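Local coordinates for L protein (CAS virus, PDB 5MV0), which forms the viral RNA polymerase, whose N-terminal domain given here is the cap-snatching endonuclease of a reptarenavirus, at the interface of chains A and B and the interface of chains C and A. Residues are numbered along the deposited sequence; one frame, centred on the assembly and turned at random. Chains: chain A/B/C, L protein.

Contact 1: the interface of chains A and B. Residues chain A 11, 15, 30-31; chain B 12, 15-16, 19, 206.
A:Leu15 and B:Leu15 meet between two copies of helix 4-20 that run in nearly the same direction, their CA atoms 7.5 Å apart. The two leucine side chains cross at about a right angle, methyl to methyl, with A:Leu15 CD1 3.5 Å from B:Leu15 CD2. The other branch of B:Leu15, CD1, rests against the extended aliphatic chain of A:Lys11, touching CD at 3.7 Å; a lysine suits this rim because its methylenes can pack while its amine reaches beyond them. A:Ile30, on a loop, supplies much of the buried surface. A:Ile30 CG1 lies between the backbone N and the carbonyl carbon (chi1 42°), and the chain slides past B:Leu15 in the opposite direction, carrying CD1 to within 3.4 Å of B:Thr206 OG1. That hydroxyl is fixed from within chain B: the B:Asn12 carboxamide gives an almost straight, in-plane bond from ND2 to OG1 (2.8 Å), while its OD1 accepts from B:Thr206 N (2.8 Å). B:Asn12 ND2 also meets a water (2.9 Å) that reaches A:Ile30 O. B:Ser19 OG turns back to B:Leu15 O at 2.8 Å, so its polarity is met within its own helix. The patch joins the N-terminal helices of two copies mainly by apolar packing, perhaps only in the crystal.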
# COMPACT_ATOMS: atom_id res chain seq x y z
N LYS A 11 10.42 -1.27 4.77
CA LYS A 11 9.51 -1.00 3.67
C LYS A 11 8.42 -2.07 3.55
O LYS A 11 7.24 -1.75 3.40
CB LYS A 11 10.29 -0.88 2.36
CG LYS A 11 11.13 0.39 2.27
CD LYS A 11 12.06 0.29 1.07
CE LYS A 11 12.96 1.50 0.95
NZ LYS A 11 14.03 1.25 -0.06
N LEU A 15 4.20 -1.82 3.98
CA LEU A 15 3.21 -2.32 3.02
C LEU A 15 2.25 -3.31 3.67
O LEU A 15 1.04 -3.26 3.41
CB LEU A 15 3.87 -2.99 1.82
CG LEU A 15 4.58 -2.20 0.73
CD1 LEU A 15 4.98 -3.17 -0.39
CD2 LEU A 15 3.74 -1.04 0.17
N ILE A 30 7.47 5.25 1.96
CA ILE A 30 8.24 4.07 1.57
C ILE A 30 9.55 4.50 0.94
O ILE A 30 10.14 3.78 0.12
CB ILE A 30 7.43 3.15 0.62
CG1 ILE A 30 6.66 3.95 -0.45
CG2 ILE A 30 6.45 2.31 1.43
CD1 ILE A 30 7.49 4.40 -1.68
N VAL A 31 10.05 5.68 1.34
CA VAL A 31 11.20 6.29 0.69
C VAL A 31 12.47 5.49 0.96
O VAL A 31 12.53 4.67 1.88
CB VAL A 31 11.39 7.75 1.13
CG1 VAL A 31 10.23 8.61 0.64
CG2 VAL A 31 11.54 7.82 2.66
N ASN B 12 10.76 1.52 -6.05
CA ASN B 12 10.02 2.63 -5.48
C ASN B 12 8.64 2.79 -6.15
O ASN B 12 7.64 3.02 -5.46
CB ASN B 12 10.86 3.90 -5.62
CG ASN B 12 10.16 5.12 -5.07
OD1 ASN B 12 9.52 5.86 -5.81
ND2 ASN B 12 10.28 5.33 -3.76
N LEU B 15 6.48 0.01 -4.74
CA LEU B 15 6.14 0.32 -3.36
C LEU B 15 5.06 1.39 -3.29
O LEU B 15 4.13 1.30 -2.47
CB LEU B 15 7.38 0.78 -2.59
CG LEU B 15 8.38 -0.32 -2.20
CD1 LEU B 15 9.73 0.26 -1.78
CD2 LEU B 15 7.83 -1.18 -1.08
N GLU B 16 5.16 2.42 -4.14
CA GLU B 16 4.16 3.48 -4.10
C GLU B 16 2.80 2.97 -4.56
O GLU B 16 1.77 3.31 -3.96
CB GLU B 16 4.59 4.67 -4.96
CG GLU B 16 3.62 5.85 -4.85
CD GLU B 16 4.07 7.12 -5.55
OE1 GLU B 16 3.54 8.20 -5.20
OE2 GLU B 16 4.93 7.04 -6.44
N SER B 19 1.18 1.04 -1.91
CA SER B 19 0.68 1.91 -0.84
C SER B 19 -0.67 2.51 -1.21
O SER B 19 -1.55 2.67 -0.35
CB SER B 19 1.70 3.02 -0.56
OG SER B 19 2.97 2.49 -0.20
N THR B 206 9.32 8.60 -5.32
CA THR B 206 9.01 9.32 -4.09
C THR B 206 10.28 9.68 -3.33
O THR B 206 11.30 8.99 -3.40
CB THR B 206 8.08 8.54 -3.15
OG1 THR B 206 8.78 7.43 -2.56
CG2 THR B 206 6.83 8.04 -3.89
O HOH W 1 11.57 3.34 -2.04

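Contact 2: the interface of chains C and A. Residues chain C 69, 81-84; chain A 118-119, 122-123.
C:His84 and A:Lys123 lie side by side and point the same way, the imidazole flanking the aliphatic part of the lysine, with C:His84 CB 4.0 Å from A:Lys123 CD. The lysine chain bends at its third torsion (chi3 -61°), and A:Lys123 NZ remains 5.4 Å from C:His84 NE2, the two not in contact. A lysine serves here as a flexible hydrocarbon arm; its CG and CD lie in front of the carbonyl oxygen of C:His84.

Beside this pair, C:His84 N donates to A:Ser119 O at 2.9 Å, approaching from above the carbonyl plane. A small serine lets the loop come this close to the helix backbone; A:Ser119 CB also faces the methyl CG2 of C:Thr81 at 3.9 Å. A:Leu122 lays its CB against C:Gln83 CA (3.8 Å) and extends CD1 towards the C:Thr81 carbonyl, giving the loop an apolar floor.

Behind the loop, C:Asn69 holds its shape with both ends of its carboxamide. C:Asn69 OD1 accepts from C:Phe82 N at 2.9 Å, in plane and on a lone pair, while C:Asn69 ND2 returns a bond to C:Phe82 O at 3.0 Å.

The two-fold interface repeats the contact with the chains exchanged; in the fold, the loop lies between helix 68-75 and strand 89-93 and meets the C-terminal end of helix 110-122.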
# COMPACT_ATOMS: atom_id res chain seq x y z
N ASN C 69 6.40 20.98 27.87
CA ASN C 69 6.96 20.32 29.05
C ASN C 69 8.42 19.96 28.84
O ASN C 69 9.25 20.11 29.75
CB ASN C 69 6.15 19.07 29.40
CG ASN C 69 4.90 19.40 30.22
OD1 ASN C 69 4.97 20.16 31.18
ND2 ASN C 69 3.76 18.86 29.81
N THR C 81 3.48 19.50 35.85
CA THR C 81 3.13 19.09 34.50
C THR C 81 2.21 20.12 33.88
O THR C 81 1.15 20.43 34.44
CB THR C 81 2.44 17.73 34.48
OG1 THR C 81 3.29 16.74 35.06
CG2 THR C 81 2.15 17.33 33.03
N PHE C 82 2.59 20.64 32.72
CA PHE C 82 1.76 21.59 32.00
C PHE C 82 0.89 20.89 30.96
O PHE C 82 1.04 19.70 30.66
CB PHE C 82 2.62 22.68 31.34
CG PHE C 82 3.32 23.56 32.32
CD1 PHE C 82 2.62 24.50 33.06
CD2 PHE C 82 4.69 23.45 32.52
CE1 PHE C 82 3.26 25.31 33.97
CE2 PHE C 82 5.34 24.27 33.43
CZ PHE C 82 4.62 25.20 34.15
N GLN C 83 -0.07 21.65 30.44
CA GLN C 83 -0.81 21.23 29.26
C GLN C 83 0.15 20.84 28.15
O GLN C 83 1.24 21.41 28.01
CB GLN C 83 -1.71 22.38 28.79
CG GLN C 83 -0.97 23.69 28.53
CD GLN C 83 -1.04 24.67 29.70
OE1 GLN C 83 -0.81 24.30 30.85
NE2 GLN C 83 -1.37 25.91 29.40
N HIS C 84 -0.25 19.84 27.36
CA HIS C 84 0.53 19.46 26.18
C HIS C 84 0.41 20.55 25.12
O HIS C 84 -0.70 20.89 24.69
CB HIS C 84 0.05 18.13 25.61
CG HIS C 84 0.68 17.81 24.28
ND1 HIS C 84 1.98 17.38 24.16
CD2 HIS C 84 0.20 17.92 23.02
CE1 HIS C 84 2.26 17.20 22.88
NE2 HIS C 84 1.20 17.53 22.17
N THR A 118 -2.15 13.55 32.21
CA THR A 118 -2.39 14.85 32.83
C THR A 118 -2.17 16.00 31.85
O THR A 118 -2.95 16.95 31.80
CB THR A 118 -1.50 15.03 34.07
OG1 THR A 118 -1.84 14.04 35.06
CG2 THR A 118 -1.68 16.44 34.67
N SER A 119 -1.09 15.93 31.05
CA SER A 119 -0.83 17.03 30.12
C SER A 119 -1.89 17.08 29.02
O SER A 119 -2.30 18.16 28.60
CB SER A 119 0.57 16.91 29.51
OG SER A 119 0.64 15.79 28.66
N LEU A 122 -5.11 18.51 30.58
CA LEU A 122 -5.00 19.92 30.91
C LEU A 122 -5.21 20.82 29.70
O LEU A 122 -5.56 21.99 29.87
CB LEU A 122 -3.63 20.21 31.53
CG LEU A 122 -3.47 19.90 33.02
CD1 LEU A 122 -2.03 20.15 33.43
CD2 LEU A 122 -4.42 20.78 33.84
N LYS A 123 -4.99 20.30 28.48
CA LYS A 123 -5.24 21.10 27.28
C LYS A 123 -6.66 21.65 27.25
O LYS A 123 -6.89 22.76 26.74
CB LYS A 123 -5.05 20.27 26.00
CG LYS A 123 -3.67 19.72 25.75
CD LYS A 123 -3.51 19.30 24.26
CE LYS A 123 -4.49 18.23 23.84
NZ LYS A 123 -4.23 17.74 22.44

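Contact 3: the interface of chains A and B. Residues chain A 15, 18, 25, 30; chain B 18-19.
A:Tyr25 and B:Ser19 touch where two cap-snatching endonuclease domains pack through the C-terminal ends of their helices 4-20. One kind of contact is polar atom to ring: B:Ser19 O lies to one side of the ring plane, overhanging the CG-CD1 edge, 3.4 Å from A:Tyr25 CD1. The ring is brought there by a first torsion that sets CG anti to the backbone N (chi1 166°). A tyrosine suits the place because a flat ring can lie against the backbone carbonyl at its inner edge, while its hydroxyl points away from the serine.

Apolar contacts make up the rest. B:Ser19 CB lies out beyond the CD1-CE1 edge of the ring and, on another flank, meets the A:Leu18 methyl CD1 at 3.7 Å. The serine is thus lodged between an aromatic and an aliphatic group, and its small size allows the backbone of chain B to come close to chain A.

Further along, the forked end of A:Leu15 lies along B:Leu18, the two side chains crossing at a slant. A:Leu15 suits the place because its two methyls reach the base and the tip of B:Leu18 together. A:Leu15 CD2 presses on B:Leu18 CB at 3.7 Å, and A:Leu15 CD1 meets the B:Leu18 methyl CD1 at 3.8 Å.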
# COMPACT_ATOMS: atom_id res chain seq x y z
N LEU A 15 4.20 -1.82 3.98
CA LEU A 15 3.21 -2.32 3.02
C LEU A 15 2.25 -3.31 3.67
O LEU A 15 1.04 -3.26 3.41
CB LEU A 15 3.87 -2.99 1.82
CG LEU A 15 4.58 -2.20 0.73
CD1 LEU A 15 4.98 -3.17 -0.39
CD2 LEU A 15 3.74 -1.04 0.17
N LEU A 18 -0.26 -1.46 5.62
CA LEU A 18 -1.22 -0.80 4.74
C LEU A 18 -2.22 -1.79 4.14
O LEU A 18 -3.39 -1.44 3.94
CB LEU A 18 -0.50 -0.04 3.62
CG LEU A 18 0.30 1.19 4.05
CD1 LEU A 18 0.87 1.91 2.84
CD2 LEU A 18 -0.54 2.13 4.87
N TYR A 25 -2.35 5.00 4.62
CA TYR A 25 -1.61 5.56 3.50
C TYR A 25 -1.52 7.08 3.58
O TYR A 25 -0.57 7.68 3.06
CB TYR A 25 -2.26 5.10 2.18
CG TYR A 25 -1.78 5.88 0.97
CD1 TYR A 25 -0.46 5.77 0.52
CD2 TYR A 25 -2.64 6.70 0.26
CE1 TYR A 25 -0.01 6.47 -0.59
CE2 TYR A 25 -2.21 7.41 -0.86
CZ TYR A 25 -0.90 7.29 -1.27
OH TYR A 25 -0.47 8.00 -2.36
N ILE A 30 7.47 5.25 1.96
CA ILE A 30 8.24 4.07 1.57
C ILE A 30 9.55 4.50 0.94
O ILE A 30 10.14 3.78 0.12
CB ILE A 30 7.43 3.15 0.62
CG1 ILE A 30 6.66 3.95 -0.45
CG2 ILE A 30 6.45 2.31 1.43
CD1 ILE A 30 7.49 4.40 -1.68
N LEU B 18 1.62 -0.08 -4.39
CA LEU B 18 1.03 -0.93 -3.37
C LEU B 18 0.61 -0.15 -2.13
O LEU B 18 -0.23 -0.63 -1.37
CB LEU B 18 2.01 -2.06 -2.99
CG LEU B 18 2.44 -2.98 -4.16
CD1 LEU B 18 3.30 -4.13 -3.66
CD2 LEU B 18 1.26 -3.51 -4.96
N SER B 19 1.18 1.04 -1.91
CA SER B 19 0.68 1.91 -0.84
C SER B 19 -0.67 2.51 -1.21
O SER B 19 -1.55 2.67 -0.35
CB SER B 19 1.70 3.02 -0.56
OG SER B 19 2.97 2.49 -0.20

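Contacts 1 and 3 are neighbouring parts of one interface, their C-alpha centres about 6 Å apart, and they share A:Leu15, A:Ile30 and B:Ser19; together they follow the two copies of helix 4-20 towards their C-terminal ends. This A-B interface is not an exact two-fold. Contact 2 lies about 36 Å from contact 1 and 34 Å from contact 3, on a different face of chain A, and belongs to a two-fold symmetric interface with chain C. Chain A therefore uses separate surfaces for two neighbours within the deposited four-copy assembly, which may reflect crystal packing rather than a biological oligomer.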